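Local coordinates for integron gene cassette protein HFX_CASS3 (Uncultured bacterium, PDB 3FYN) that is of unknown function but carries the GNAT acetyltransferase fold and so probably transfers an acyl group from an acyl-coenzyme A, as relatives do, to an amine, at residues A[41-46]-A[105-110]; A[35-40]-A[73-78]. All blocks are in the same frame, centred on the assembly; numbering follows the deposited sequence.

How the contacts relate
Both contacts dock helix 34-47 on one face of the central mixed sheet of a GNAT fold, and they show how chemistry follows place. Contact 2, on the first half of the helix and strand 71-78, is buried and wholly aliphatic. Contact 1, further along the same helix and on strand 98-108, is only partly buried: an aromatic pair fills its middle, a salt bridge stands at one end and a hydrated magnesium ion at the other. Their centres lie about 9 Å apart and they touch directly, Phe-107 CE2 lying 3.6 Å from Leu-40 O.

Contact 1 of 2, residues A[41-46]-A[105-110]; sequences MSEFYQ and DFFVRP. With MG (magnesium ion), chain B.
Arg-109 grips Glu-43 side-on where helix 34-47 of the GNAT fold crosses strand 98-108 of the central sheet, the two segment axes nearly perpendicular at 88°. Each carboxylate oxygen receives its own N-H. NE of Arg-109 donates to OE1 of Glu-43, which accepts with its syn lone pair, at 2.9 Å in an almost straight bond (172°), and NH2 of Arg-109 donates to OE2 of Glu-43 at 3.0 Å, a little out of the carboxylate plane. The two flat groups are nearly coplanar. In the conformer given, Arg-39 also lies close, so the Glu-43 carboxylate probably balances charge from both arginines. NH1 of Arg-109 is hydrogen-bonded elsewhere and also makes a long, weak ion pair with Glu-81.

Between this bridge and the metal lies an aromatic layer. The rings of Phe-44 and Phe-107 are near parallel but slid apart, with centroids 5.2 Å from each other, and each lays its CB over the other's face; CB of Phe-44 sits 3.8 Å from the Phe-107 centroid. In Phe-44 the anti placement of CG relative to the backbone N (chi1 -177°) sends the ring out to its partner, and the side chains run past each other in opposite directions. Tyr-85 of the neighbouring strand touches both rings.

Beyond Phe-44, buried Asp-105 presents OD1 to the ring edge and spends the same oxygen on the magnesium ion, whose other five ligands are waters. One of those waters ties the helix to the strand: it lies 2.8 Å from Tyr-45 OH and donates to the second carboxylate oxygen. Thus both oxygens of Asp-105 are engaged, OD1 by the metal at 2.2 Å and OD2 by the metal-bound water at 2.6 Å.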
loop_
_atom_site.group_PDB
_atom_site.type_symbol
_atom_site.label_atom_id
_atom_site.label_comp_id
_atom_site.label_asym_id
_atom_site.label_seq_id
_atom_site.Cartn_x
_atom_site.Cartn_y
_atom_site.Cartn_z
HETATM N N MSE A 41 -14.116 15.453 -2.880
HETATM C CA MSE A 41 -13.568 14.470 -3.809
HETATM C C MSE A 41 -14.133 14.692 -5.214
HETATM O O MSE A 41 -13.437 14.511 -6.210
HETATM C CB MSE A 41 -13.856 13.047 -3.339
HETATM C CG MSE A 41 -13.100 11.991 -4.138
HETATM SE SE MSE A 41 -13.445 10.210 -3.470
HETATM C CE MSE A 41 -12.347 9.169 -4.700
ATOM N N SER A 42 -15.397 15.092 -5.291
ATOM C CA SER A 42 -16.019 15.368 -6.584
ATOM C C SER A 42 -15.359 16.565 -7.258
ATOM O O SER A 42 -15.159 16.575 -8.475
ATOM C CB SER A 42 -17.521 15.615 -6.427
ATOM O OG SER A 42 -18.178 14.461 -5.933
ATOM N N GLU A 43 -15.015 17.575 -6.464
ATOM C CA GLU A 43 -14.328 18.749 -6.998
ATOM C C GLU A 43 -12.939 18.365 -7.491
ATOM O O GLU A 43 -12.510 18.773 -8.572
ATOM C CB GLU A 43 -14.230 19.844 -5.936
ATOM C CG GLU A 43 -15.574 20.439 -5.554
ATOM C CD GLU A 43 -15.464 21.472 -4.457
ATOM O OE1 GLU A 43 -14.329 21.881 -4.136
ATOM O OE2 GLU A 43 -16.515 21.879 -3.923
ATOM N N PHE A 44 -12.244 17.579 -6.675
ATOM C CA PHE A 44 -10.915 17.063 -6.979
ATOM C C PHE A 44 -10.950 16.322 -8.320
ATOM O O PHE A 44 -10.119 16.553 -9.202
ATOM C CB PHE A 44 -10.508 16.130 -5.827
ATOM C CG PHE A 44 -9.122 15.554 -5.935
ATOM C CD1 PHE A 44 -8.127 16.188 -6.662
ATOM C CD2 PHE A 44 -8.807 14.392 -5.251
ATOM C CE1 PHE A 44 -6.851 15.650 -6.735
ATOM C CE2 PHE A 44 -7.534 13.850 -5.315
ATOM C CZ PHE A 44 -6.554 14.482 -6.056
ATOM N N TYR A 45 -11.933 15.445 -8.475
ATOM C CA TYR A 45 -12.090 14.699 -9.717
ATOM C C TYR A 45 -12.483 15.570 -10.910
ATOM O O TYR A 45 -11.983 15.370 -12.024
ATOM C CB TYR A 45 -13.066 13.536 -9.522
ATOM C CG TYR A 45 -12.354 12.301 -9.038
ATOM C CD1 TYR A 45 -11.644 12.312 -7.843
ATOM C CD2 TYR A 45 -12.335 11.141 -9.799
ATOM C CE1 TYR A 45 -10.967 11.192 -7.404
ATOM C CE2 TYR A 45 -11.658 10.015 -9.367
ATOM C CZ TYR A 45 -10.977 10.048 -8.167
ATOM O OH TYR A 45 -10.296 8.939 -7.727
ATOM N N GLN A 46 -13.368 16.533 -10.685
ATOM C CA GLN A 46 -13.796 17.413 -11.768
ATOM C C GLN A 46 -12.624 18.234 -12.295
ATOM O O GLN A 46 -12.536 18.506 -13.491
ATOM C CB GLN A 46 -14.932 18.331 -11.313
ATOM C CG GLN A 46 -15.518 19.182 -12.428
ATOM C CD GLN A 46 -16.854 19.794 -12.054
ATOM O OE1 GLN A 46 -17.265 19.751 -10.894
ATOM N NE2 GLN A 46 -17.541 20.364 -13.037
ATOM N N ASP A 105 -4.989 10.064 -0.949
ATOM C CA ASP A 105 -5.608 11.152 -1.694
ATOM C C ASP A 105 -5.376 12.434 -0.913
ATOM O O ASP A 105 -5.253 12.411 0.310
ATOM C CB ASP A 105 -7.105 10.916 -1.913
ATOM C CG ASP A 105 -7.416 10.422 -3.320
ATOM O OD1 ASP A 105 -6.569 10.628 -4.215
ATOM O OD2 ASP A 105 -8.502 9.845 -3.536
ATOM N N PHE A 106 -5.313 13.548 -1.625
ATOM C CA PHE A 106 -4.900 14.806 -1.027
ATOM C C PHE A 106 -5.404 15.916 -1.928
ATOM O O PHE A 106 -5.013 16.013 -3.090
ATOM C CB PHE A 106 -3.370 14.814 -0.920
ATOM C CG PHE A 106 -2.788 16.039 -0.273
ATOM C CD1 PHE A 106 -3.534 16.828 0.587
ATOM C CD2 PHE A 106 -1.458 16.371 -0.497
ATOM C CE1 PHE A 106 -2.970 17.938 1.189
ATOM C CE2 PHE A 106 -0.892 17.477 0.102
ATOM C CZ PHE A 106 -1.647 18.261 0.945
ATOM N N PHE A 107 -6.291 16.744 -1.390
ATOM C CA PHE A 107 -6.905 17.810 -2.170
ATOM C C PHE A 107 -7.071 19.064 -1.333
ATOM O O PHE A 107 -7.587 19.016 -0.216
ATOM C CB PHE A 107 -8.272 17.361 -2.692
ATOM C CG PHE A 107 -9.037 18.436 -3.432
ATOM C CD1 PHE A 107 -8.587 18.913 -4.654
ATOM C CD2 PHE A 107 -10.221 18.951 -2.913
ATOM C CE1 PHE A 107 -9.299 19.887 -5.349
ATOM C CE2 PHE A 107 -10.932 19.929 -3.601
ATOM C CZ PHE A 107 -10.470 20.393 -4.818
ATOM N N VAL A 108 -6.623 20.184 -1.887
ATOM C CA VAL A 108 -6.927 21.497 -1.339
ATOM C C VAL A 108 -7.605 22.296 -2.448
ATOM O O VAL A 108 -7.107 22.326 -3.569
ATOM C CB VAL A 108 -5.647 22.226 -0.891
ATOM C CG1 VAL A 108 -5.967 23.654 -0.450
ATOM C CG2 VAL A 108 -4.964 21.454 0.230
ATOM N N ARG A 109 -8.741 22.922 -2.148
ATOM C CA ARG A 109 -9.450 23.725 -3.139
ATOM C C ARG A 109 -8.506 24.758 -3.743
ATOM O O ARG A 109 -7.672 25.318 -3.041
ATOM C CB ARG A 109 -10.643 24.439 -2.497
ATOM C CG ARG A 109 -11.879 23.576 -2.364
ATOM C CD ARG A 109 -13.009 24.320 -1.673
ATOM N NE ARG A 109 -14.271 23.600 -1.801
ATOM C CZ ARG A 109 -15.285 23.693 -0.946
ATOM N NH1 ARG A 109 -15.189 24.478 0.122
ATOM N NH2 ARG A 109 -16.396 22.990 -1.155
ATOM N N PRO A 110 -8.640 25.018 -5.051
ATOM C CA PRO A 110 -7.743 25.959 -5.732
ATOM C C PRO A 110 -7.571 27.284 -4.978
ATOM O O PRO A 110 -6.436 27.740 -4.814
ATOM C CB PRO A 110 -8.433 26.178 -7.081
ATOM C CG PRO A 110 -9.146 24.866 -7.335
ATOM C CD PRO A 110 -9.603 24.389 -5.976
HETATM MG MG MG B . -6.271 9.727 -6.230
HETATM O O HOH W 1 -8.320 8.643 -5.824
HETATM O O HOH W 2 -7.440 11.494 -7.310
HETATM O O HOH W 3 -5.787 8.696 -8.185
HETATM O O HOH W 4 -5.102 8.185 -5.034
HETATM O O HOH W 5 -4.218 10.937 -6.472
#

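Contact 2 of 2, residues A[35-40]-A[73-78]; sequences PVLVRL and IWLIAE
Leu-75 CD2 is the meeting point of three helix side chains: it touches CD2 of Leu-37 at 3.7 Å, CD1 of Leu-40 at 3.8 Å and, more loosely, CG1 of Val-36. This is alpha/beta packing in the GNAT fold, with helix 34-47 laid over strand 71-78; the axes of segments 35-40 and 73-78 cross at 78° and lie 10.6 Å apart, a gap bridged by branched aliphatic side chains.

The tight part centres on Leu-37. Its CG stands anti to the carbonyl carbon (chi1 -75°), and CD2 touches both strand residues; the Leu-37 side chain slants across Leu-75 and meets Ile-73 tip to tip, CD2 to CG2 at 3.8 Å. Phe-61 of helix 54-66 touches both Leu-37 and Ile-73, and Tyr-85 of the adjoining strand touches Leu-37 and Leu-40, so this end is well enclosed.

Toward Val-36 the fit slackens. That residue is partly exposed, and its CG1 stays 4.3 Å from Leu-75 CD2, the longest of the four side-chain contacts. With only aliphatic carbons meeting, the nearest of them methyls, cohesion rests on dispersion and the hydrophobic effect, which constrain direction far less than hydrogen bonds do; the shapes of the side chains probably set how helix and strand fit.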
loop_
_atom_site.group_PDB
_atom_site.type_symbol
_atom_site.label_atom_id
_atom_site.label_comp_id
_atom_site.label_asym_id
_atom_site.label_seq_id
_atom_site.Cartn_x
_atom_site.Cartn_y
_atom_site.Cartn_z
ATOM N N PRO A 35 -20.835 13.783 3.633
ATOM C CA PRO A 35 -21.326 14.627 2.539
ATOM C C PRO A 35 -20.302 15.658 2.054
ATOM O O PRO A 35 -20.182 15.866 0.846
ATOM C CB PRO A 35 -22.552 15.308 3.153
ATOM C CG PRO A 35 -23.060 14.299 4.138
ATOM C CD PRO A 35 -21.811 13.683 4.731
ATOM N N VAL A 36 -19.578 16.293 2.973
ATOM C CA VAL A 36 -18.560 17.260 2.578
ATOM C C VAL A 36 -17.360 16.575 1.909
ATOM O O VAL A 36 -16.815 17.081 0.925
ATOM C CB VAL A 36 -18.120 18.149 3.768
ATOM C CG1 VAL A 36 -16.799 18.839 3.464
ATOM C CG2 VAL A 36 -19.201 19.185 4.085
ATOM N N LEU A 37 -16.962 15.412 2.423
ATOM C CA LEU A 37 -15.866 14.661 1.811
ATOM C C LEU A 37 -16.188 14.283 0.368
ATOM O O LEU A 37 -15.338 14.375 -0.520
ATOM C CB LEU A 37 -15.545 13.405 2.626
ATOM C CG LEU A 37 -14.782 13.702 3.921
ATOM C CD1 LEU A 37 -14.856 12.511 4.883
ATOM C CD2 LEU A 37 -13.329 14.094 3.615
ATOM N N VAL A 38 -17.424 13.857 0.140
ATOM C CA VAL A 38 -17.860 13.501 -1.202
ATOM C C VAL A 38 -17.834 14.709 -2.144
ATOM O O VAL A 38 -17.391 14.594 -3.286
ATOM C CB VAL A 38 -19.245 12.832 -1.192
ATOM C CG1 VAL A 38 -19.762 12.646 -2.614
ATOM C CG2 VAL A 38 -19.157 11.483 -0.485
ATOM N N ARG A 39 -18.298 15.864 -1.667
ATOM C CA ARG A 39 -18.235 17.068 -2.488
ATOM C C ARG A 39 -16.796 17.428 -2.835
ATOM O O ARG A 39 -16.486 17.756 -3.982
ATOM C CB ARG A 39 -18.909 18.262 -1.809
ATOM C CG ARG A 39 -18.762 19.536 -2.629
ATOM C CD ARG A 39 -19.570 20.693 -2.069
ATOM N NE ARG A 39 -19.028 21.189 -0.809
ATOM C CZ ARG A 39 -19.447 20.791 0.387
ATOM N NH1 ARG A 39 -20.409 19.882 0.478
ATOM N NH2 ARG A 39 -18.902 21.294 1.486
ATOM N N LEU A 40 -15.918 17.372 -1.841
ATOM C CA LEU A 40 -14.523 17.718 -2.067
ATOM C C LEU A 40 -13.872 16.749 -3.056
ATOM O O LEU A 40 -13.161 17.170 -3.970
ATOM C CB LEU A 40 -13.742 17.771 -0.748
ATOM C CG LEU A 40 -14.085 18.967 0.147
ATOM C CD1 LEU A 40 -13.475 18.769 1.522
ATOM C CD2 LEU A 40 -13.605 20.277 -0.477
ATOM N N ILE A 73 -8.788 9.772 7.915
ATOM C CA ILE A 73 -9.078 10.921 7.071
ATOM C C ILE A 73 -9.070 12.182 7.929
ATOM O O ILE A 73 -9.578 12.178 9.050
ATOM C CB ILE A 73 -10.457 10.778 6.401
ATOM C CG1 ILE A 73 -10.560 9.435 5.667
ATOM C CG2 ILE A 73 -10.721 11.942 5.450
ATOM C CD1 ILE A 73 -11.957 9.120 5.157
ATOM N N TRP A 74 -8.474 13.249 7.404
ATOM C CA TRP A 74 -8.521 14.563 8.041
ATOM C C TRP A 74 -9.144 15.569 7.084
ATOM O O TRP A 74 -8.974 15.461 5.866
ATOM C CB TRP A 74 -7.117 15.048 8.390
ATOM C CG TRP A 74 -6.446 14.348 9.517
ATOM C CD1 TRP A 74 -6.388 14.764 10.822
ATOM C CD2 TRP A 74 -5.681 13.142 9.447
ATOM N NE1 TRP A 74 -5.646 13.882 11.567
ATOM C CE2 TRP A 74 -5.207 12.873 10.751
ATOM C CE3 TRP A 74 -5.357 12.254 8.412
ATOM C CZ2 TRP A 74 -4.423 11.760 11.046
ATOM C CZ3 TRP A 74 -4.574 11.148 8.710
ATOM C CH2 TRP A 74 -4.117 10.912 10.017
ATOM N N LEU A 75 -9.851 16.549 7.642
ATOM C CA LEU A 75 -10.379 17.662 6.871
ATOM C C LEU A 75 -9.534 18.887 7.157
ATOM O O LEU A 75 -8.981 19.032 8.250
ATOM C CB LEU A 75 -11.836 17.943 7.242
ATOM C CG LEU A 75 -12.839 17.020 6.541
ATOM C CD1 LEU A 75 -14.139 16.906 7.320
ATOM C CD2 LEU A 75 -13.099 17.498 5.123
ATOM N N ILE A 76 -9.430 19.756 6.161
ATOM C CA ILE A 76 -8.638 20.967 6.269
ATOM C C ILE A 76 -9.611 22.125 6.337
ATOM O O ILE A 76 -10.396 22.337 5.415
ATOM C CB ILE A 76 -7.701 21.108 5.061
ATOM C CG1 ILE A 76 -6.765 19.895 4.989
ATOM C CG2 ILE A 76 -6.901 22.405 5.146
ATOM C CD1 ILE A 76 -5.930 19.831 3.729
ATOM N N ALA A 77 -9.569 22.850 7.448
ATOM C CA ALA A 77 -10.566 23.874 7.738
ATOM C C ALA A 77 -10.054 25.288 7.514
ATOM O O ALA A 77 -8.892 25.592 7.764
ATOM C CB ALA A 77 -11.066 23.726 9.167
ATOM N N GLU A 78 -10.943 26.145 7.036
ATOM C CA GLU A 78 -10.672 27.569 6.932
ATOM C C GLU A 78 -11.985 28.274 7.237
ATOM O O GLU A 78 -12.963 28.096 6.518
ATOM C CB GLU A 78 -10.194 27.909 5.521
ATOM C CG GLU A 78 -9.766 29.345 5.320
ATOM C CD GLU A 78 -9.326 29.617 3.892
ATOM O OE1 GLU A 78 -10.112 29.340 2.961
ATOM O OE2 GLU A 78 -8.194 30.110 3.702
#